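Local coordinates for uncharacterized protein (Acinetobacter baumannii, PDB 4L3U), which is of unknown function but belongs to a domain family of unassigned role and folds as an all-helical single chain, at residues Val19-Glu24 / Phe62-Gln67; Lys74-Leu78 / Val112-Glu118; Arg98-Ala102 / Trp124-Glu129. Residue numbers count along the deposited sequence, not the author numbering.

Interaction 1: residues Val19-Glu24 / Phe62-Gln67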
loop_
_atom_site.group_PDB
_atom_site.type_symbol
_atom_site.label_atom_id
_atom_site.label_comp_id
_atom_site.label_asym_id
_atom_site.label_seq_id
_atom_site.Cartn_x
_atom_site.Cartn_y
_atom_site.Cartn_z
ATOM N N VAL A 19 -10.904 -11.554 -5.397
ATOM C CA VAL A 19 -10.099 -10.569 -4.691
ATOM C C VAL A 19 -8.747 -11.191 -4.344
ATOM O O VAL A 19 -7.705 -10.574 -4.546
ATOM C CB VAL A 19 -10.813 -10.052 -3.416
ATOM C CG1 VAL A 19 -9.914 -9.120 -2.626
ATOM C CG2 VAL A 19 -12.102 -9.330 -3.776
ATOM N N ILE A 20 -8.769 -12.427 -3.852
ATOM C CA ILE A 20 -7.535 -13.130 -3.518
ATOM C C ILE A 20 -6.638 -13.292 -4.751
ATOM O O ILE A 20 -5.424 -13.159 -4.649
ATOM C CB ILE A 20 -7.812 -14.508 -2.855
ATOM C CG1 ILE A 20 -8.319 -14.313 -1.423
ATOM C CG2 ILE A 20 -6.547 -15.377 -2.833
ATOM C CD1 ILE A 20 -8.704 -15.605 -0.709
ATOM N N GLN A 21 -7.229 -13.558 -5.913
ATOM C CA GLN A 21 -6.448 -13.684 -7.143
ATOM C C GLN A 21 -5.814 -12.349 -7.513
ATOM O O GLN A 21 -4.673 -12.298 -7.974
ATOM C CB GLN A 21 -7.319 -14.191 -8.296
ATOM C CG GLN A 21 -7.757 -15.637 -8.147
ATOM N N GLN A 22 -6.560 -11.269 -7.310
ATOM C CA GLN A 22 -6.048 -9.930 -7.572
ATOM C C GLN A 22 -4.866 -9.621 -6.658
ATOM O O GLN A 22 -3.864 -9.055 -7.088
ATOM C CB GLN A 22 -7.139 -8.888 -7.343
ATOM C CG GLN A 22 -8.317 -8.969 -8.291
ATOM C CD GLN A 22 -9.296 -7.833 -8.067
ATOM O OE1 GLN A 22 -10.186 -7.919 -7.220
ATOM N NE2 GLN A 22 -9.121 -6.750 -8.812
ATOM N N LEU A 23 -4.999 -9.998 -5.391
ATOM C CA LEU A 23 -3.973 -9.729 -4.387
ATOM C C LEU A 23 -2.707 -10.534 -4.641
ATOM O O LEU A 23 -1.598 -10.039 -4.449
ATOM C CB LEU A 23 -4.506 -10.055 -2.990
ATOM C CG LEU A 23 -5.588 -9.117 -2.453
ATOM C CD1 LEU A 23 -6.273 -9.725 -1.244
ATOM C CD2 LEU A 23 -4.988 -7.763 -2.104
ATOM N N GLU A 24 -2.878 -11.781 -5.058
ATOM C CA GLU A 24 -1.748 -12.649 -5.347
ATOM C C GLU A 24 -0.931 -12.090 -6.504
ATOM O O GLU A 24 0.299 -12.068 -6.457
ATOM C CB GLU A 24 -2.240 -14.056 -5.683
ATOM C CG GLU A 24 -2.875 -14.787 -4.507
ATOM C CD GLU A 24 -1.859 -15.309 -3.505
ATOM O OE1 GLU A 24 -0.650 -15.042 -3.677
ATOM O OE2 GLU A 24 -2.271 -15.992 -2.542
ATOM N N PHE A 62 -4.043 -9.174 3.714
ATOM C CA PHE A 62 -5.403 -9.130 3.189
ATOM C C PHE A 62 -5.875 -10.524 2.775
ATOM O O PHE A 62 -7.035 -10.880 2.977
ATOM C CB PHE A 62 -5.486 -8.182 1.986
ATOM C CG PHE A 62 -5.607 -6.724 2.354
ATOM C CD1 PHE A 62 -6.768 -6.230 2.927
ATOM C CD2 PHE A 62 -4.568 -5.841 2.096
ATOM C CE1 PHE A 62 -6.884 -4.888 3.250
ATOM C CE2 PHE A 62 -4.682 -4.497 2.419
ATOM C CZ PHE A 62 -5.841 -4.022 2.993
ATOM N N ILE A 63 -4.972 -11.306 2.192
ATOM C CA ILE A 63 -5.304 -12.658 1.755
ATOM C C ILE A 63 -5.705 -13.508 2.953
ATOM O O ILE A 63 -6.710 -14.212 2.914
ATOM C CB ILE A 63 -4.130 -13.306 0.986
ATOM C CG1 ILE A 63 -3.918 -12.565 -0.338
ATOM C CG2 ILE A 63 -4.407 -14.780 0.708
ATOM C CD1 ILE A 63 -2.629 -12.895 -1.053
ATOM N N ALA A 64 -4.923 -13.414 4.024
ATOM C CA ALA A 64 -5.189 -14.155 5.252
ATOM C C ALA A 64 -6.545 -13.784 5.827
ATOM O O ALA A 64 -7.229 -14.616 6.420
ATOM C CB ALA A 64 -4.099 -13.878 6.273
ATOM N N LEU A 65 -6.929 -12.527 5.650
ATOM C CA LEU A 65 -8.215 -12.054 6.128
ATOM C C LEU A 65 -9.343 -12.695 5.330
ATOM O O LEU A 65 -10.272 -13.254 5.905
ATOM C CB LEU A 65 -8.283 -10.529 6.037
ATOM C CG LEU A 65 -9.620 -9.878 6.385
ATOM C CD1 LEU A 65 -10.103 -10.313 7.759
ATOM C CD2 LEU A 65 -9.484 -8.371 6.314
ATOM N N TYR A 66 -9.250 -12.625 4.006
ATOM C CA TYR A 66 -10.288 -13.181 3.141
ATOM C C TYR A 66 -10.369 -14.697 3.234
ATOM O O TYR A 66 -11.413 -15.286 2.953
ATOM C CB TYR A 66 -10.059 -12.778 1.686
ATOM C CG TYR A 66 -10.578 -11.398 1.355
ATOM C CD1 TYR A 66 -11.901 -11.203 0.991
ATOM C CD2 TYR A 66 -9.745 -10.291 1.411
ATOM C CE1 TYR A 66 -12.379 -9.942 0.691
ATOM C CE2 TYR A 66 -10.214 -9.028 1.113
ATOM C CZ TYR A 66 -11.531 -8.857 0.754
ATOM O OH TYR A 66 -12.001 -7.601 0.455
ATOM N N GLN A 67 -9.267 -15.330 3.617
ATOM C CA GLN A 67 -9.262 -16.771 3.803
ATOM C C GLN A 67 -9.993 -17.172 5.075
ATOM O O GLN A 67 -10.540 -18.267 5.155
ATOM C CB GLN A 67 -7.833 -17.297 3.833
ATOM C CG GLN A 67 -7.187 -17.358 2.468
ATOM C CD GLN A 67 -5.729 -17.741 2.540
ATOM O OE1 GLN A 67 -5.113 -17.688 3.604
ATOM N NE2 GLN A 67 -5.167 -18.134 1.405
#

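Interaction 2: residues Lys74-Leu78 / Val112-Glu118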
loop_
_atom_site.group_PDB
_atom_site.type_symbol
_atom_site.label_atom_id
_atom_site.label_comp_id
_atom_site.label_asym_id
_atom_site.label_seq_id
_atom_site.Cartn_x
_atom_site.Cartn_y
_atom_site.Cartn_z
ATOM N N LYS A 74 -15.564 -3.233 6.455
ATOM C CA LYS A 74 -14.770 -2.074 6.058
ATOM C C LYS A 74 -13.720 -1.769 7.114
ATOM O O LYS A 74 -12.579 -1.437 6.792
ATOM C CB LYS A 74 -15.664 -0.852 5.832
ATOM C CG LYS A 74 -16.721 -1.054 4.763
ATOM C CD LYS A 74 -16.104 -1.301 3.402
ATOM C CE LYS A 74 -17.176 -1.434 2.343
ATOM N NZ LYS A 74 -16.598 -1.492 0.980
ATOM N N ALA A 75 -14.109 -1.902 8.379
ATOM C CA ALA A 75 -13.207 -1.613 9.486
ATOM C C ALA A 75 -12.047 -2.603 9.516
ATOM O O ALA A 75 -10.911 -2.228 9.810
ATOM C CB ALA A 75 -13.961 -1.634 10.801
ATOM N N GLU A 76 -12.335 -3.864 9.207
ATOM C CA GLU A 76 -11.305 -4.896 9.150
ATOM C C GLU A 76 -10.324 -4.607 8.034
ATOM O O GLU A 76 -9.113 -4.656 8.230
ATOM C CB GLU A 76 -11.933 -6.270 8.924
ATOM C CG GLU A 76 -12.623 -6.835 10.151
ATOM C CD GLU A 76 -13.524 -8.012 9.833
ATOM O OE1 GLU A 76 -13.553 -8.447 8.666
ATOM O OE2 GLU A 76 -14.208 -8.506 10.754
ATOM N N LEU A 77 -10.855 -4.307 6.859
ATOM C CA LEU A 77 -10.022 -3.994 5.711
ATOM C C LEU A 77 -9.178 -2.749 5.971
ATOM O O LEU A 77 -8.037 -2.665 5.525
ATOM C CB LEU A 77 -10.895 -3.790 4.474
ATOM C CG LEU A 77 -11.682 -5.017 4.013
ATOM C CD1 LEU A 77 -12.719 -4.600 2.987
ATOM C CD2 LEU A 77 -10.753 -6.076 3.448
ATOM N N LEU A 78 -9.734 -1.788 6.702
ATOM C CA LEU A 78 -9.036 -0.533 6.958
ATOM C C LEU A 78 -7.876 -0.718 7.923
ATOM O O LEU A 78 -6.838 -0.084 7.777
ATOM C CB LEU A 78 -10.001 0.516 7.513
ATOM C CG LEU A 78 -9.406 1.902 7.791
ATOM C CD1 LEU A 78 -8.886 2.546 6.513
ATOM C CD2 LEU A 78 -10.432 2.800 8.465
ATOM N N VAL A 112 -10.078 -4.256 -2.562
ATOM C CA VAL A 112 -10.908 -4.747 -1.459
ATOM C C VAL A 112 -12.224 -3.987 -1.322
ATOM O O VAL A 112 -12.998 -4.236 -0.398
ATOM C CB VAL A 112 -10.161 -4.681 -0.105
ATOM C CG1 VAL A 112 -8.838 -5.427 -0.190
ATOM C CG2 VAL A 112 -9.943 -3.233 0.332
ATOM N N GLY A 113 -12.464 -3.042 -2.224
ATOM C CA GLY A 113 -13.715 -2.308 -2.237
ATOM C C GLY A 113 -13.861 -1.352 -1.074
ATOM O O GLY A 113 -14.960 -1.146 -0.567
ATOM N N LEU A 114 -12.747 -0.768 -0.655
ATOM C CA LEU A 114 -12.755 0.213 0.415
ATOM C C LEU A 114 -12.716 1.599 -0.207
ATOM O O LEU A 114 -11.854 1.889 -1.031
ATOM C CB LEU A 114 -11.545 0.003 1.320
ATOM C CG LEU A 114 -11.580 0.707 2.673
ATOM C CD1 LEU A 114 -12.723 0.201 3.528
ATOM C CD2 LEU A 114 -10.263 0.496 3.376
ATOM N N GLU A 115 -13.651 2.455 0.177
ATOM C CA GLU A 115 -13.769 3.759 -0.462
ATOM C C GLU A 115 -12.644 4.717 -0.092
ATOM O O GLU A 115 -12.028 5.330 -0.963
ATOM C CB GLU A 115 -15.110 4.388 -0.118
ATOM C CG GLU A 115 -16.270 3.662 -0.743
ATOM C CD GLU A 115 -17.591 4.322 -0.431
ATOM O OE1 GLU A 115 -17.578 5.387 0.227
ATOM O OE2 GLU A 115 -18.638 3.777 -0.845
ATOM N N SER A 116 -12.383 4.842 1.203
ATOM C CA SER A 116 -11.421 5.813 1.710
ATOM C C SER A 116 -10.426 5.158 2.662
ATOM O O SER A 116 -10.664 4.061 3.167
ATOM C CB SER A 116 -12.169 6.938 2.436
ATOM O OG SER A 116 -11.280 7.813 3.106
ATOM N N SER A 117 -9.308 5.839 2.893
ATOM C CA SER A 117 -8.358 5.429 3.918
ATOM C C SER A 117 -8.523 6.292 5.167
ATOM O O SER A 117 -7.640 6.327 6.017
ATOM C CB SER A 117 -6.926 5.541 3.396
ATOM O OG SER A 117 -6.586 6.890 3.135
ATOM N N GLU A 118 -9.650 6.994 5.264
ATOM C CA GLU A 118 -9.954 7.828 6.426
ATOM C C GLU A 118 -8.843 8.821 6.709
ATOM O O GLU A 118 -8.535 9.112 7.863
ATOM C CB GLU A 118 -10.186 6.959 7.658
ATOM C CG GLU A 118 -11.329 5.983 7.511
ATOM C CD GLU A 118 -12.674 6.671 7.426
ATOM O OE1 GLU A 118 -12.738 7.894 7.669
ATOM O OE2 GLU A 118 -13.668 5.985 7.118
HETATM O O HOH W 1 -15.374 -3.694 0.640
HETATM O O HOH W 2 -16.099 1.392 1.619
#

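Interaction 3: residues Arg98-Ala102 / Trp124-Glu129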
loop_
_atom_site.group_PDB
_atom_site.type_symbol
_atom_site.label_atom_id
_atom_site.label_comp_id
_atom_site.label_asym_id
_atom_site.label_seq_id
_atom_site.Cartn_x
_atom_site.Cartn_y
_atom_site.Cartn_z
ATOM N N ARG A 98 7.476 8.482 -1.805
ATOM C CA ARG A 98 6.333 8.446 -0.898
ATOM C C ARG A 98 5.017 8.503 -1.666
ATOM O O ARG A 98 4.046 7.851 -1.288
ATOM C CB ARG A 98 6.385 9.587 0.116
ATOM C CG ARG A 98 7.421 9.396 1.203
ATOM C CD ARG A 98 7.086 10.219 2.428
ATOM N NE ARG A 98 6.854 11.619 2.091
ATOM C CZ ARG A 98 7.814 12.527 1.939
ATOM N NH1 ARG A 98 9.092 12.195 2.093
ATOM N NH2 ARG A 98 7.493 13.773 1.628
ATOM N N GLU A 99 4.991 9.285 -2.742
ATOM C CA GLU A 99 3.789 9.417 -3.557
ATOM C C GLU A 99 3.464 8.110 -4.265
ATOM O O GLU A 99 2.299 7.768 -4.451
ATOM C CB GLU A 99 3.960 10.530 -4.593
ATOM C CG GLU A 99 4.019 11.934 -4.008
ATOM C CD GLU A 99 2.671 12.438 -3.519
ATOM O OE1 GLU A 99 1.666 11.705 -3.646
ATOM O OE2 GLU A 99 2.621 13.577 -3.008
ATOM N N GLN A 100 4.500 7.381 -4.663
ATOM C CA GLN A 100 4.307 6.117 -5.358
ATOM C C GLN A 100 3.778 5.051 -4.401
ATOM O O GLN A 100 2.997 4.188 -4.797
ATOM C CB GLN A 100 5.612 5.646 -6.002
ATOM C CG GLN A 100 5.427 4.479 -6.955
ATOM C CD GLN A 100 4.601 4.842 -8.174
ATOM O OE1 GLN A 100 4.413 6.020 -8.484
ATOM N NE2 GLN A 100 4.097 3.828 -8.870
ATOM N N VAL A 101 4.208 5.114 -3.144
ATOM C CA VAL A 101 3.728 4.191 -2.121
ATOM C C VAL A 101 2.240 4.414 -1.871
ATOM O O VAL A 101 1.478 3.460 -1.721
ATOM C CB VAL A 101 4.502 4.355 -0.790
ATOM C CG1 VAL A 101 3.815 3.601 0.350
ATOM C CG2 VAL A 101 5.926 3.872 -0.944
ATOM N N ALA A 102 1.839 5.680 -1.821
ATOM C CA ALA A 102 0.441 6.041 -1.626
ATOM C C ALA A 102 -0.406 5.545 -2.793
ATOM O O ALA A 102 -1.465 4.962 -2.591
ATOM C CB ALA A 102 0.305 7.542 -1.473
ATOM N N TRP A 124 0.206 10.140 6.203
ATOM C CA TRP A 124 1.470 9.438 6.067
ATOM C C TRP A 124 2.405 10.206 5.131
ATOM O O TRP A 124 3.580 10.403 5.440
ATOM C CB TRP A 124 1.213 8.024 5.543
ATOM C CG TRP A 124 2.444 7.172 5.430
ATOM C CD1 TRP A 124 3.001 6.398 6.409
ATOM C CD2 TRP A 124 3.271 7.002 4.270
ATOM N NE1 TRP A 124 4.119 5.760 5.931
ATOM C CE2 TRP A 124 4.305 6.115 4.620
ATOM C CE3 TRP A 124 3.233 7.523 2.969
ATOM C CZ2 TRP A 124 5.296 5.731 3.718
ATOM C CZ3 TRP A 124 4.219 7.139 2.074
ATOM C CH2 TRP A 124 5.236 6.252 2.453
ATOM N N VAL A 125 1.876 10.659 3.998
ATOM C CA VAL A 125 2.684 11.356 2.998
ATOM C C VAL A 125 3.156 12.736 3.468
ATOM O O VAL A 125 4.332 13.067 3.327
ATOM C CB VAL A 125 1.925 11.521 1.655
ATOM C CG1 VAL A 125 2.751 12.332 0.664
ATOM C CG2 VAL A 125 1.598 10.171 1.055
ATOM N N TYR A 126 2.241 13.530 4.022
ATOM C CA TYR A 126 2.524 14.933 4.336
ATOM C C TYR A 126 2.653 15.230 5.830
ATOM O O TYR A 126 2.963 16.356 6.215
ATOM C CB TYR A 126 1.431 15.823 3.734
ATOM C CG TYR A 126 1.175 15.542 2.271
ATOM C CD1 TYR A 126 2.009 16.056 1.289
ATOM C CD2 TYR A 126 0.109 14.750 1.872
ATOM C CE1 TYR A 126 1.785 15.794 -0.051
ATOM C CE2 TYR A 126 -0.124 14.485 0.536
ATOM C CZ TYR A 126 0.718 15.010 -0.420
ATOM O OH TYR A 126 0.490 14.747 -1.749
ATOM N N GLY A 127 2.417 14.230 6.673
ATOM C CA GLY A 127 2.473 14.432 8.108
ATOM C C GLY A 127 3.836 14.895 8.573
ATOM O O GLY A 127 4.015 16.058 8.924
ATOM N N GLU A 128 4.800 13.980 8.564
ATOM C CA GLU A 128 6.143 14.272 9.049
ATOM C C GLU A 128 6.780 15.425 8.276
ATOM O O GLU A 128 7.606 16.156 8.816
ATOM C CB GLU A 128 7.028 13.026 8.953
ATOM N N GLU A 129 6.391 15.586 7.017
ATOM C CA GLU A 129 6.906 16.677 6.199
ATOM C C GLU A 129 6.440 18.035 6.728
ATOM O O GLU A 129 7.252 18.940 6.917
ATOM C CB GLU A 129 6.473 16.505 4.744
ATOM C CG GLU A 129 7.066 17.535 3.800
ATOM C CD GLU A 129 6.586 17.362 2.369
ATOM O OE1 GLU A 129 6.094 16.264 2.032
ATOM O OE2 GLU A 129 6.694 18.328 1.580
#

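Interaction 1: residues Val19-Glu24 / Phe62-Gln67
The short axes of 19-24 and 62-67 run antiparallel, 163° between their N-to-C directions and 9.8 Å apart at closest, so these turns pack side by side in antiparallel sense. Walking along 62-67, F62 comes first: its CB lies 3.7 Å from L23 CD1, while its ring leads away from 19-24 to meet F108 of helix 95-112. I63 belongs to the nearest CA pair, I63 CA lying 5.7 Å from I20 CA. I63 CG1 packs 3.7 Å from L23 CB, I63 CG2 4.2 Å from I20 CG2, and I63 CD1 3.5 Å from E24 OE2, a carboxylate whose OE1 is salt-bridged to K27. One turn on, Y66 receives V19 CG1 over one ring face, 4.0 Å from the centroid and 23° off the normal, a CH-pi contact; Y66 CB touches I20 CG1 at 3.9 Å. Q67 closes the edge, CG 3.9 Å from I20 CD1. The contact is therefore made by apolar packing and one CH-pi contact, with no hydrogen bond across it.

Interaction 2: residues Lys74-Leu78 / Val112-Glu118
A helix-to-loop junction is packed here: the first turn of helix 74-86 meets the chain as it leaves helix 95-112 and heads for helix 120-134. G113, with a positive phi of 70°, is the first residue after the helix to leave helical angles. Just before it, V112 presents CB to L77 CD2 at 3.9 Å, and L77 CD1 lies 3.4 Å from V112 O. L114 packs against K74, L77 and L78: L114 CD1 touches K74 CD at 3.7 Å, and L114 CD2 lies 4.0 Å from L78 CD1. L78 extends the contact, CD1 3.9 Å from S117 CA and CD2 3.4 Å from E118 CG. K74 NZ is modelled too close to G113 O (2.3 Å), so its water links carry less weight than the apolar contacts: water 1 joins K74 NZ (2.5 Å) to V112 O (2.6 Å), and water 2 accepts from E115 N (3.0 Å) and weakly from K74 NZ (3.0 Å). F62 and Y66 of helix 45-68 also pack on V112. E118 N donates to S116 OG at 2.8 Å, an ST turn in the loop leading to helix 120-134 of this all-helical fold.

Interaction 3: residues Arg98-Ala102 / Trp124-Glu129
R98 opens the contact on helix 95-112 and makes both polar and apolar contacts with helix 120-134. R98 CA and V125 CA, 6.1 Å apart, are the nearest CA pair, and the CA-to-CB bond of R98 points toward the partner. The guanidinium forms a salt bridge from R98 NH2 to E129 OE1 at 2.9 Å, with the carboxylate oxygen near the guanidinium plane; R98 NE gives a weak hydrogen bond to V125 O at 3.2 Å, with a bent angle of 134°. R98 thus reaches across a kink in the partner helix, where the N atoms of E128 and E129 lack bonds to the preceding turn. V125 O is the carbonyl that E129 N would take in a regular alpha-helix, and here R98 NE donates to it, weakly. Nearer the backbone, R98 CB lies 3.8 Å from W124 CZ3, and R98 O meets the edge of the indole, 3.4 Å from W124 CZ3. E99 comes next: its OE2 accepts a weak hydrogen bond from Y126 OH at 2.7 Å and lies 3.9 Å from V125 CG1. Further along, V101 CG1 packs 3.7 Å from W124 CH2, and A102 CB touches V125 CG2 at 3.9 Å. W124 NE1 is also hydrogen-bonded to I88 O, and I85 of helix 74-86 packs on both W124 and V101. With 147° between the segment directions and an axis approach of 10.2 Å, this is an antiparallel pairing of helices 95-112 and 120-134 in an all-helical fold, apolar through V101, A102, W124 and V125 and bordered by the R98-E129 salt bridge and the weak E99-Y126 bond.

Along the chain, interaction 1 closes before the other two open, whereas the segments of interactions 2 and 3 alternate. Interactions 1 and 2 have centres about 14 Å apart and touch directly: F62 CE1 lies 3.4 Å from L77 O, and Y66 OH lies 3.5 Å from V112 CB. They thus form one continuous packing region where helices 14-27, 45-68 and 74-86 meet the end of helix 95-112 and the loop after it. Interaction 3 is separate, its nearest atoms about 11 Å from interaction 1 and about 8 Å from interaction 2, and interactions 1 and 3 lie on opposite sides of the chain's centre. Helix 95-112 runs between these regions, so the three contacts together tie all five helices into one fold.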